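Local structure of erythrocyte binding antigen 140 (Plasmodium falciparum, 4GF2) at residues A46-S51 against K60-I65; S66-A71 against W151-V156; Y118-F123 against N137-W142. The protein probably binds a receptor on the host erythrocyte surface, sialic acid-bearing glycophorin C, during parasite invasion, through the region with two Duffy binding domains crystallised here. The protein carries 3 engineered substitutions. All coordinates share one frame; numbering follows the deposited sequence.

Interaction 1 (A46-S51 against K60-I65)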
loop_
_atom_site.group_PDB
_atom_site.type_symbol
_atom_site.label_atom_id
_atom_site.label_comp_id
_atom_site.label_asym_id
_atom_site.label_seq_id
_atom_site.Cartn_x
_atom_site.Cartn_y
_atom_site.Cartn_z
ATOM N N ALA A 46 -5.613 -38.856 20.738
ATOM C CA ALA A 46 -4.985 -40.003 20.091
ATOM C C ALA A 46 -5.157 -41.285 20.899
ATOM O O ALA A 46 -5.346 -42.361 20.333
ATOM C CB ALA A 46 -3.505 -39.728 19.866
ATOM N N ASN A 47 -5.089 -41.174 22.221
ATOM C CA ASN A 47 -5.128 -42.357 23.075
ATOM C C ASN A 47 -6.384 -43.193 22.878
ATOM O O ASN A 47 -6.352 -44.412 23.038
ATOM C CB ASN A 47 -4.969 -41.967 24.543
ATOM C CG ASN A 47 -3.606 -41.383 24.834
ATOM O OD1 ASN A 47 -2.604 -42.101 24.847
ATOM N ND2 ASN A 47 -3.554 -40.075 25.061
ATOM N N PHE A 48 -7.485 -42.540 22.522
ATOM C CA PHE A 48 -8.721 -43.252 22.221
ATOM C C PHE A 48 -8.513 -44.268 21.095
ATOM O O PHE A 48 -9.125 -45.335 21.091
ATOM C CB PHE A 48 -9.825 -42.271 21.826
ATOM C CG PHE A 48 -10.413 -41.522 22.983
ATOM C CD1 PHE A 48 -11.139 -42.188 23.958
ATOM C CD2 PHE A 48 -10.255 -40.150 23.091
ATOM C CE1 PHE A 48 -11.688 -41.503 25.025
ATOM C CE2 PHE A 48 -10.803 -39.459 24.155
ATOM C CZ PHE A 48 -11.523 -40.136 25.123
ATOM N N LEU A 49 -7.647 -43.931 20.145
ATOM C CA LEU A 49 -7.413 -44.784 18.981
ATOM C C LEU A 49 -6.441 -45.921 19.269
ATOM O O LEU A 49 -6.332 -46.861 18.485
ATOM C CB LEU A 49 -6.888 -43.948 17.816
ATOM C CG LEU A 49 -7.865 -42.904 17.277
ATOM C CD1 LEU A 49 -7.148 -41.916 16.371
ATOM C CD2 LEU A 49 -9.007 -43.581 16.534
ATOM N N ASN A 50 -5.731 -45.840 20.390
ATOM C CA ASN A 50 -4.776 -46.879 20.753
ATOM C C ASN A 50 -5.380 -47.932 21.674
ATOM O O ASN A 50 -4.681 -48.828 22.144
ATOM C CB ASN A 50 -3.551 -46.257 21.420
ATOM C CG ASN A 50 -2.807 -45.314 20.501
ATOM O OD1 ASN A 50 -2.756 -45.519 19.289
ATOM N ND2 ASN A 50 -2.228 -44.267 21.075
ATOM N N SER A 51 -6.678 -47.821 21.932
ATOM C CA SER A 51 -7.359 -48.765 22.807
ATOM C C SER A 51 -8.544 -49.407 22.099
ATOM O O SER A 51 -9.203 -48.779 21.271
ATOM C CB SER A 51 -7.830 -48.063 24.082
ATOM O OG SER A 51 -8.571 -48.946 24.908
ATOM N N LYS A 60 -13.750 -45.037 30.183
ATOM C CA LYS A 60 -13.593 -44.050 31.243
ATOM C C LYS A 60 -12.115 -43.827 31.524
ATOM O O LYS A 60 -11.655 -42.690 31.620
ATOM C CB LYS A 60 -14.304 -44.530 32.509
ATOM C CG LYS A 60 -14.045 -43.685 33.745
ATOM C CD LYS A 60 -14.503 -42.250 33.552
ATOM C CE LYS A 60 -14.348 -41.437 34.830
ATOM N NZ LYS A 60 -15.264 -41.894 35.917
ATOM N N GLU A 61 -11.377 -44.925 31.647
ATOM C CA GLU A 61 -9.955 -44.868 31.957
ATOM C C GLU A 61 -9.187 -44.094 30.894
ATOM O O GLU A 61 -8.289 -43.312 31.211
ATOM C CB GLU A 61 -9.380 -46.278 32.070
ATOM C CG GLU A 61 -7.883 -46.308 32.322
ATOM C CD GLU A 61 -7.276 -47.665 32.052
ATOM O OE1 GLU A 61 -8.025 -48.665 32.067
ATOM O OE2 GLU A 61 -6.053 -47.731 31.815
ATOM N N ILE A 62 -9.537 -44.318 29.631
ATOM C CA ILE A 62 -8.867 -43.648 28.524
ATOM C C ILE A 62 -9.242 -42.172 28.477
ATOM O O ILE A 62 -8.440 -41.328 28.077
ATOM C CB ILE A 62 -9.214 -44.304 27.173
ATOM C CG1 ILE A 62 -8.744 -45.762 27.152
ATOM C CG2 ILE A 62 -8.587 -43.528 26.022
ATOM C CD1 ILE A 62 -7.249 -45.940 27.376
ATOM N N PHE A 63 -10.466 -41.862 28.884
ATOM C CA PHE A 63 -10.913 -40.480 28.916
ATOM C C PHE A 63 -10.133 -39.744 29.995
ATOM O O PHE A 63 -9.707 -38.603 29.804
ATOM C CB PHE A 63 -12.411 -40.412 29.202
ATOM C CG PHE A 63 -13.131 -39.342 28.433
ATOM C CD1 PHE A 63 -12.550 -38.104 28.221
ATOM C CD2 PHE A 63 -14.392 -39.580 27.919
ATOM C CE1 PHE A 63 -13.219 -37.124 27.513
ATOM C CE2 PHE A 63 -15.064 -38.607 27.213
ATOM C CZ PHE A 63 -14.478 -37.380 27.008
ATOM N N LEU A 64 -9.934 -40.409 31.130
ATOM C CA LEU A 64 -9.173 -39.823 32.224
ATOM C C LEU A 64 -7.746 -39.532 31.773
ATOM O O LEU A 64 -7.171 -38.494 32.114
ATOM C CB LEU A 64 -9.169 -40.754 33.436
ATOM C CG LEU A 64 -10.475 -40.806 34.231
ATOM C CD1 LEU A 64 -10.482 -42.000 35.176
ATOM C CD2 LEU A 64 -10.683 -39.512 35.007
ATOM N N ILE A 65 -7.182 -40.451 30.995
ATOM C CA ILE A 65 -5.833 -40.281 30.478
ATOM C C ILE A 65 -5.766 -39.106 29.512
ATOM O O ILE A 65 -4.803 -38.341 29.512
ATOM C CB ILE A 65 -5.351 -41.548 29.760
ATOM C CG1 ILE A 65 -5.110 -42.665 30.778
ATOM C CG2 ILE A 65 -4.072 -41.263 28.978
ATOM C CD1 ILE A 65 -4.842 -44.021 30.159
#
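The contact starts at Ile-62, whose two branches part company. Its bond from CA to CB points toward 46-51, and CG2, anti to the backbone N, meets Phe-48 CD1 at 3.5 Å, the ring passing it in the opposite direction. The same methyl sits 3.8 Å from the peptide oxygen Asn-47 O. The other branch, CG1 with its CD1, turns to Ser-51, whose CB and OG both lie 3.9 Å from Ile-62 CG1. Ser-51 OG is itself hydrogen-bonded to Leu-53 N in the connecting turn.

Next comes Phe-63, with chi1 at -142°, well off a staggered value. One face of its ring receives Phe-48 edge-on: CZ of Phe-48 stands 3.8 Å from CG of Phe-63, near the rim rather than over the middle. The planes meet at 87° with centroids 5.2 Å apart, a T-shaped stack in which Phe-48 gives the edge. Ile-65 ends the segment by crossing Asn-47 at about a right angle, its CG2 4.1 Å from Asn-47 ND2, while Asn-47 OD1 makes a weak hydrogen bond to His-10 ND1 of helix 4-14.

No hydrogen bond joins the two segments. Helix 46-49 is thus held against helix 56-78 of the first Duffy binding domain, in a largely buried setting, by apolar packing and by an edge-to-face pair whose attraction is probably partly electrostatic.

Interaction 2 (S66-A71 against W151-V156); sequences SVNTEA and WNHMIV
Asn-68 and His-153 make the single hydrogen bond between the two helices. With CG anti to the backbone N, Asn-68 sends ND2 across to His-153 O at 3.2 Å, and the bond is almost perfectly straight, N-H...O 178°, lying in the amide plane. The same ND2 lies over one face of the imidazole, offset toward its rim, with amide and ring planes 29° apart; Asn-68 CB lies 3.5 Å from His-153 NE2. Met-154 supplies the apolar half. Its chain, fully extended, lies across Val-67, with Val-67 CB 3.7 Å from Met-154 CB, and CG lies 3.4 Å from Val-67 O. The terminal methyl runs on alongside Glu-70, CE and CG being 4.0 Å apart. Ala-71 presses tightest, its short side chain letting CB come to only 3.1 Å from Met-154 O.

In the helical Duffy-binding-like fold, helices 56-78 and 132-155 run roughly parallel here, with a signed crossing angle of -35° and local axes 7.7 Å apart, so that the CA atoms of Asn-68 and Met-154 come within 4.1 Å.

Outside this layer, Asn-157 OD1, the strongest partner of the Asn-68 amide, shares ND2 with His-153 O. Helix 83-101 backs the apolar side, Phe-97 meeting Val-67 and Glu-70 while Phe-94 meets Met-154. The carboxylate of Glu-70 is held at both oxygens: OE1 by Lys-17 NZ and by the backbone N of Cys-44, half of the Cys-14 to Cys-44 disulfide, and OE2 by Ser-93 OG.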
loop_
_atom_site.group_PDB
_atom_site.type_symbol
_atom_site.label_atom_id
_atom_site.label_comp_id
_atom_site.label_asym_id
_atom_site.label_seq_id
_atom_site.Cartn_x
_atom_site.Cartn_y
_atom_site.Cartn_z
ATOM N N SER A 66 -6.793 -38.963 28.687
ATOM C CA SER A 66 -6.818 -37.905 27.691
ATOM C C SER A 66 -6.820 -36.515 28.332
ATOM O O SER A 66 -6.021 -35.660 27.960
ATOM C CB SER A 66 -8.029 -38.073 26.779
ATOM O OG SER A 66 -7.936 -39.283 26.051
ATOM N N VAL A 67 -7.710 -36.284 29.294
ATOM C CA VAL A 67 -7.815 -34.960 29.906
ATOM C C VAL A 67 -6.562 -34.616 30.710
ATOM O O VAL A 67 -6.054 -33.498 30.636
ATOM C CB VAL A 67 -9.070 -34.816 30.803
ATOM C CG1 VAL A 67 -10.329 -35.009 29.983
ATOM C CG2 VAL A 67 -9.030 -35.792 31.979
ATOM N N ASN A 68 -6.064 -35.586 31.467
ATOM C CA ASN A 68 -4.871 -35.391 32.282
ATOM C C ASN A 68 -3.642 -35.121 31.415
ATOM O O ASN A 68 -2.779 -34.320 31.776
ATOM C CB ASN A 68 -4.640 -36.616 33.172
ATOM C CG ASN A 68 -3.385 -36.505 34.008
ATOM O OD1 ASN A 68 -2.309 -36.917 33.586
ATOM N ND2 ASN A 68 -3.517 -35.947 35.205
ATOM N N THR A 69 -3.568 -35.782 30.263
ATOM C CA THR A 69 -2.446 -35.585 29.355
ATOM C C THR A 69 -2.557 -34.215 28.700
ATOM O O THR A 69 -1.566 -33.489 28.584
ATOM C CB THR A 69 -2.379 -36.678 28.269
ATOM O OG1 THR A 69 -2.220 -37.962 28.883
ATOM C CG2 THR A 69 -1.204 -36.433 27.339
ATOM N N GLU A 70 -3.768 -33.860 28.287
ATOM C CA GLU A 70 -4.023 -32.551 27.699
ATOM C C GLU A 70 -3.506 -31.447 28.620
ATOM O O GLU A 70 -2.900 -30.480 28.162
ATOM C CB GLU A 70 -5.520 -32.373 27.432
ATOM C CG GLU A 70 -5.922 -30.965 27.000
ATOM C CD GLU A 70 -5.448 -30.608 25.603
ATOM O OE1 GLU A 70 -4.941 -31.505 24.887
ATOM O OE2 GLU A 70 -5.587 -29.425 25.223
ATOM N N ALA A 71 -3.733 -31.605 29.922
ATOM C CA ALA A 71 -3.259 -30.637 30.912
ATOM C C ALA A 71 -1.729 -30.499 30.923
ATOM O O ALA A 71 -1.204 -29.388 30.833
ATOM C CB ALA A 71 -3.761 -31.015 32.291
ATOM N N TRP A 151 -12.933 -33.597 35.327
ATOM C CA TRP A 151 -12.345 -32.285 35.569
ATOM C C TRP A 151 -11.296 -32.380 36.667
ATOM O O TRP A 151 -10.149 -31.968 36.483
ATOM C CB TRP A 151 -13.425 -31.282 35.966
ATOM C CG TRP A 151 -12.882 -29.989 36.489
ATOM C CD1 TRP A 151 -12.974 -29.522 37.767
ATOM C CD2 TRP A 151 -12.166 -28.995 35.749
ATOM N NE1 TRP A 151 -12.362 -28.297 37.867
ATOM C CE2 TRP A 151 -11.856 -27.951 36.644
ATOM C CE3 TRP A 151 -11.752 -28.887 34.417
ATOM C CZ2 TRP A 151 -11.155 -26.813 36.251
ATOM C CZ3 TRP A 151 -11.053 -27.757 34.028
ATOM C CH2 TRP A 151 -10.762 -26.736 34.941
ATOM N N ASN A 152 -11.692 -32.932 37.807
ATOM C CA ASN A 152 -10.788 -33.071 38.937
ATOM C C ASN A 152 -9.477 -33.745 38.556
ATOM O O ASN A 152 -8.407 -33.311 38.980
ATOM C CB ASN A 152 -11.464 -33.843 40.066
ATOM C CG ASN A 152 -12.471 -33.000 40.818
ATOM O OD1 ASN A 152 -12.389 -31.772 40.814
ATOM N ND2 ASN A 152 -13.422 -33.653 41.474
ATOM N N HIS A 153 -9.561 -34.798 37.751
ATOM C CA HIS A 153 -8.372 -35.551 37.374
ATOM C C HIS A 153 -7.566 -34.794 36.328
ATOM O O HIS A 153 -6.337 -34.915 36.259
ATOM C CB HIS A 153 -8.755 -36.931 36.847
ATOM C CG HIS A 153 -7.580 -37.763 36.444
ATOM N ND1 HIS A 153 -6.693 -38.291 37.358
ATOM C CD2 HIS A 153 -7.140 -38.154 35.224
ATOM C CE1 HIS A 153 -5.759 -38.973 36.718
ATOM N NE2 HIS A 153 -6.008 -38.907 35.423
ATOM N N MET A 154 -8.260 -34.003 35.519
ATOM C CA MET A 154 -7.597 -33.200 34.497
ATOM C C MET A 154 -6.641 -32.190 35.124
ATOM O O MET A 154 -5.565 -31.931 34.592
ATOM C CB MET A 154 -8.627 -32.458 33.636
ATOM C CG MET A 154 -7.992 -31.561 32.589
ATOM S SD MET A 154 -9.169 -30.791 31.464
ATOM C CE MET A 154 -8.033 -30.096 30.270
ATOM N N ILE A 155 -7.029 -31.620 36.258
ATOM C CA ILE A 155 -6.228 -30.560 36.858
ATOM C C ILE A 155 -5.468 -31.019 38.098
ATOM O O ILE A 155 -4.791 -30.214 38.736
ATOM C CB ILE A 155 -7.099 -29.347 37.241
ATOM C CG1 ILE A 155 -8.083 -29.722 38.351
ATOM C CG2 ILE A 155 -7.834 -28.821 36.020
ATOM C CD1 ILE A 155 -8.864 -28.551 38.887
ATOM N N VAL A 156 -5.561 -32.306 38.428
ATOM C CA VAL A 156 -5.029 -32.801 39.698
ATOM C C VAL A 156 -3.544 -32.480 39.897
ATOM O O VAL A 156 -3.107 -32.234 41.016
ATOM C CB VAL A 156 -5.231 -34.323 39.851
ATOM C CG1 VAL A 156 -4.369 -35.081 38.858
ATOM C CG2 VAL A 156 -4.913 -34.754 41.276
#

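Interaction 3 (Y118-F123 against N137-W142); sequences YINKKF and NIKKEW
Lys-139 of helix 132-155 has CG anti to the carbonyl carbon, and its chain carries much of the contact. From CB the chain reaches CG, which lies over one face of Phe-123, 4.3 Å from CD2 of that ring. CD lies 3.9 Å from Asn-120 OD1, and the bend at chi3, -69°, swings the rest toward the same oxygen, so that CE comes to 3.6 Å from Asn-120 OD1. At the tip, NZ donates to Asn-120 OD1 at 2.8 Å, along a lone pair in the carbonyl plane. NZ also donates to a water, 2.8 Å away, and to Phe-101 O, so three acceptors grip the ammonium group, which should offset the cost of burying its charge. The water is linked back to Asn-120 ND2 by a weak bond.

Beside the lysine, Phe-123 points its edge at the face of Trp-142, CZ 4.2 Å from CD1, in a T-shaped stack with planes at 88°. Its CD2 edge meets Ile-138 CG2. The helices cross nearly perpendicularly, 94°, with axes 11.7 Å apart; long side chains therefore bridge the gap, as part of an aromatic cluster with Phe-59 within the helical Duffy-binding-like domain.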
loop_
_atom_site.group_PDB
_atom_site.type_symbol
_atom_site.label_atom_id
_atom_site.label_comp_id
_atom_site.label_asym_id
_atom_site.label_seq_id
_atom_site.Cartn_x
_atom_site.Cartn_y
_atom_site.Cartn_z
ATOM N N TYR A 118 -15.381 -43.300 16.038
ATOM C CA TYR A 118 -15.006 -44.491 16.788
ATOM C C TYR A 118 -15.737 -44.542 18.128
ATOM O O TYR A 118 -16.278 -45.580 18.511
ATOM C CB TYR A 118 -13.494 -44.506 17.012
ATOM C CG TYR A 118 -12.971 -45.772 17.647
ATOM C CD1 TYR A 118 -13.314 -47.021 17.141
ATOM C CD2 TYR A 118 -12.117 -45.721 18.739
ATOM C CE1 TYR A 118 -12.829 -48.183 17.716
ATOM C CE2 TYR A 118 -11.629 -46.876 19.321
ATOM C CZ TYR A 118 -11.987 -48.103 18.806
ATOM O OH TYR A 118 -11.498 -49.251 19.382
ATOM N N ILE A 119 -15.748 -43.419 18.840
ATOM C CA ILE A 119 -16.428 -43.345 20.127
ATOM C C ILE A 119 -17.912 -43.661 19.959
ATOM O O ILE A 119 -18.496 -44.367 20.779
ATOM C CB ILE A 119 -16.241 -41.963 20.790
ATOM C CG1 ILE A 119 -14.814 -41.838 21.334
ATOM C CG2 ILE A 119 -17.237 -41.766 21.917
ATOM C CD1 ILE A 119 -14.461 -40.453 21.866
ATOM N N ASN A 120 -18.516 -43.154 18.887
ATOM C CA ASN A 120 -19.919 -43.449 18.604
ATOM C C ASN A 120 -20.149 -44.931 18.339
ATOM O O ASN A 120 -21.153 -45.502 18.766
ATOM C CB ASN A 120 -20.418 -42.631 17.413
ATOM C CG ASN A 120 -20.644 -41.177 17.764
ATOM O OD1 ASN A 120 -20.781 -40.825 18.935
ATOM N ND2 ASN A 120 -20.687 -40.323 16.751
ATOM N N LYS A 121 -19.215 -45.551 17.627
ATOM C CA LYS A 121 -19.332 -46.963 17.298
ATOM C C LYS A 121 -19.246 -47.803 18.568
ATOM O O LYS A 121 -19.965 -48.785 18.722
ATOM C CB LYS A 121 -18.245 -47.369 16.298
ATOM C CG LYS A 121 -18.344 -48.805 15.812
ATOM C CD LYS A 121 -17.483 -49.742 16.641
ATOM C CE LYS A 121 -17.709 -51.196 16.254
ATOM N NZ LYS A 121 -16.787 -52.109 16.982
ATOM N N LYS A 122 -18.369 -47.408 19.482
ATOM C CA LYS A 122 -18.204 -48.150 20.725
ATOM C C LYS A 122 -19.437 -48.001 21.607
ATOM O O LYS A 122 -19.855 -48.950 22.269
ATOM C CB LYS A 122 -16.959 -47.681 21.477
ATOM C CG LYS A 122 -15.655 -47.976 20.755
ATOM C CD LYS A 122 -15.591 -49.417 20.257
ATOM C CE LYS A 122 -15.802 -50.415 21.383
ATOM N NZ LYS A 122 -15.700 -51.824 20.910
ATOM N N PHE A 123 -20.022 -46.808 21.618
ATOM C CA PHE A 123 -21.227 -46.583 22.401
ATOM C C PHE A 123 -22.423 -47.287 21.762
ATOM O O PHE A 123 -23.387 -47.619 22.447
ATOM C CB PHE A 123 -21.486 -45.088 22.596
ATOM C CG PHE A 123 -20.928 -44.546 23.884
ATOM C CD1 PHE A 123 -19.586 -44.214 23.992
ATOM C CD2 PHE A 123 -21.744 -44.378 24.991
ATOM C CE1 PHE A 123 -19.070 -43.721 25.180
ATOM C CE2 PHE A 123 -21.237 -43.885 26.182
ATOM C CZ PHE A 123 -19.897 -43.556 26.278
ATOM N N ASN A 137 -28.006 -38.432 23.475
ATOM C CA ASN A 137 -28.581 -38.282 24.805
ATOM C C ASN A 137 -27.896 -39.175 25.831
ATOM O O ASN A 137 -27.642 -38.754 26.959
ATOM C CB ASN A 137 -30.080 -38.574 24.773
ATOM C CG ASN A 137 -30.873 -37.451 24.147
ATOM O OD1 ASN A 137 -30.445 -36.295 24.157
ATOM N ND2 ASN A 137 -32.034 -37.781 23.597
ATOM N N ILE A 138 -27.602 -40.410 25.438
ATOM C CA ILE A 138 -26.874 -41.329 26.302
ATOM C C ILE A 138 -25.516 -40.736 26.693
ATOM O O ILE A 138 -25.104 -40.814 27.854
ATOM C CB ILE A 138 -26.678 -42.696 25.619
ATOM C CG1 ILE A 138 -28.006 -43.462 25.593
ATOM C CG2 ILE A 138 -25.621 -43.512 26.346
ATOM C CD1 ILE A 138 -27.964 -44.769 24.817
ATOM N N LYS A 139 -24.835 -40.131 25.725
ATOM C CA LYS A 139 -23.531 -39.526 25.961
ATOM C C LYS A 139 -23.651 -38.310 26.875
ATOM O O LYS A 139 -22.788 -38.064 27.723
ATOM C CB LYS A 139 -22.880 -39.124 24.633
ATOM C CG LYS A 139 -22.459 -40.305 23.766
ATOM C CD LYS A 139 -21.627 -39.866 22.568
ATOM C CE LYS A 139 -22.452 -39.077 21.561
ATOM N NZ LYS A 139 -21.628 -38.613 20.410
ATOM N N LYS A 140 -24.726 -37.551 26.704
ATOM C CA LYS A 140 -24.955 -36.382 27.538
ATOM C C LYS A 140 -25.122 -36.816 28.989
ATOM O O LYS A 140 -24.530 -36.229 29.893
ATOM C CB LYS A 140 -26.176 -35.600 27.047
ATOM C CG LYS A 140 -25.939 -34.921 25.710
ATOM C CD LYS A 140 -27.212 -34.349 25.105
ATOM C CE LYS A 140 -27.548 -32.989 25.688
ATOM N NZ LYS A 140 -28.323 -32.156 24.727
ATOM N N GLU A 141 -25.914 -37.860 29.206
ATOM C CA GLU A 141 -26.100 -38.398 30.547
ATOM C C GLU A 141 -24.769 -38.911 31.096
ATOM O O GLU A 141 -24.432 -38.673 32.252
ATOM C CB GLU A 141 -27.139 -39.519 30.534
ATOM C CG GLU A 141 -28.534 -39.067 30.126
ATOM C CD GLU A 141 -29.545 -40.201 30.136
ATOM O OE1 GLU A 141 -29.528 -41.006 31.090
ATOM O OE2 GLU A 141 -30.353 -40.288 29.187
ATOM N N TRP A 142 -24.010 -39.609 30.259
ATOM C CA TRP A 142 -22.730 -40.158 30.683
ATOM C C TRP A 142 -21.805 -39.035 31.139
ATOM O O TRP A 142 -21.170 -39.122 32.190
ATOM C CB TRP A 142 -22.083 -40.951 29.548
ATOM C CG TRP A 142 -20.802 -41.609 29.948
ATOM C CD1 TRP A 142 -20.643 -42.890 30.384
ATOM C CD2 TRP A 142 -19.497 -41.015 29.956
ATOM N NE1 TRP A 142 -19.319 -43.135 30.660
ATOM C CE2 TRP A 142 -18.595 -42.001 30.408
ATOM C CE3 TRP A 142 -19.005 -39.749 29.631
ATOM C CZ2 TRP A 142 -17.230 -41.756 30.541
ATOM C CZ3 TRP A 142 -17.651 -39.508 29.764
ATOM C CH2 TRP A 142 -16.778 -40.506 30.215
HETATM O O HOH W 1 -22.553 -37.733 17.967
#

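From the N terminus, interaction 1 closes first, bringing 46-51 back onto helix 56-78 across an eight-residue connection. The same helix then opens interaction 2, whose partner at 151-156 lies 80 residues on and closes the long loop. Interaction 3 is nested inside that loop, joining helix 110-127 to the earlier part of helix 132-155. Interactions 1 and 2 thus follow in series on helix 56-78, while 2 and 3 share helix 132-155 without touching. Interaction 1 meets 3 where Phe-63 lies against Trp-142 and where Ser-51 O probably accepts from Tyr-118 OH. All three tie together helices of the first Duffy binding domain.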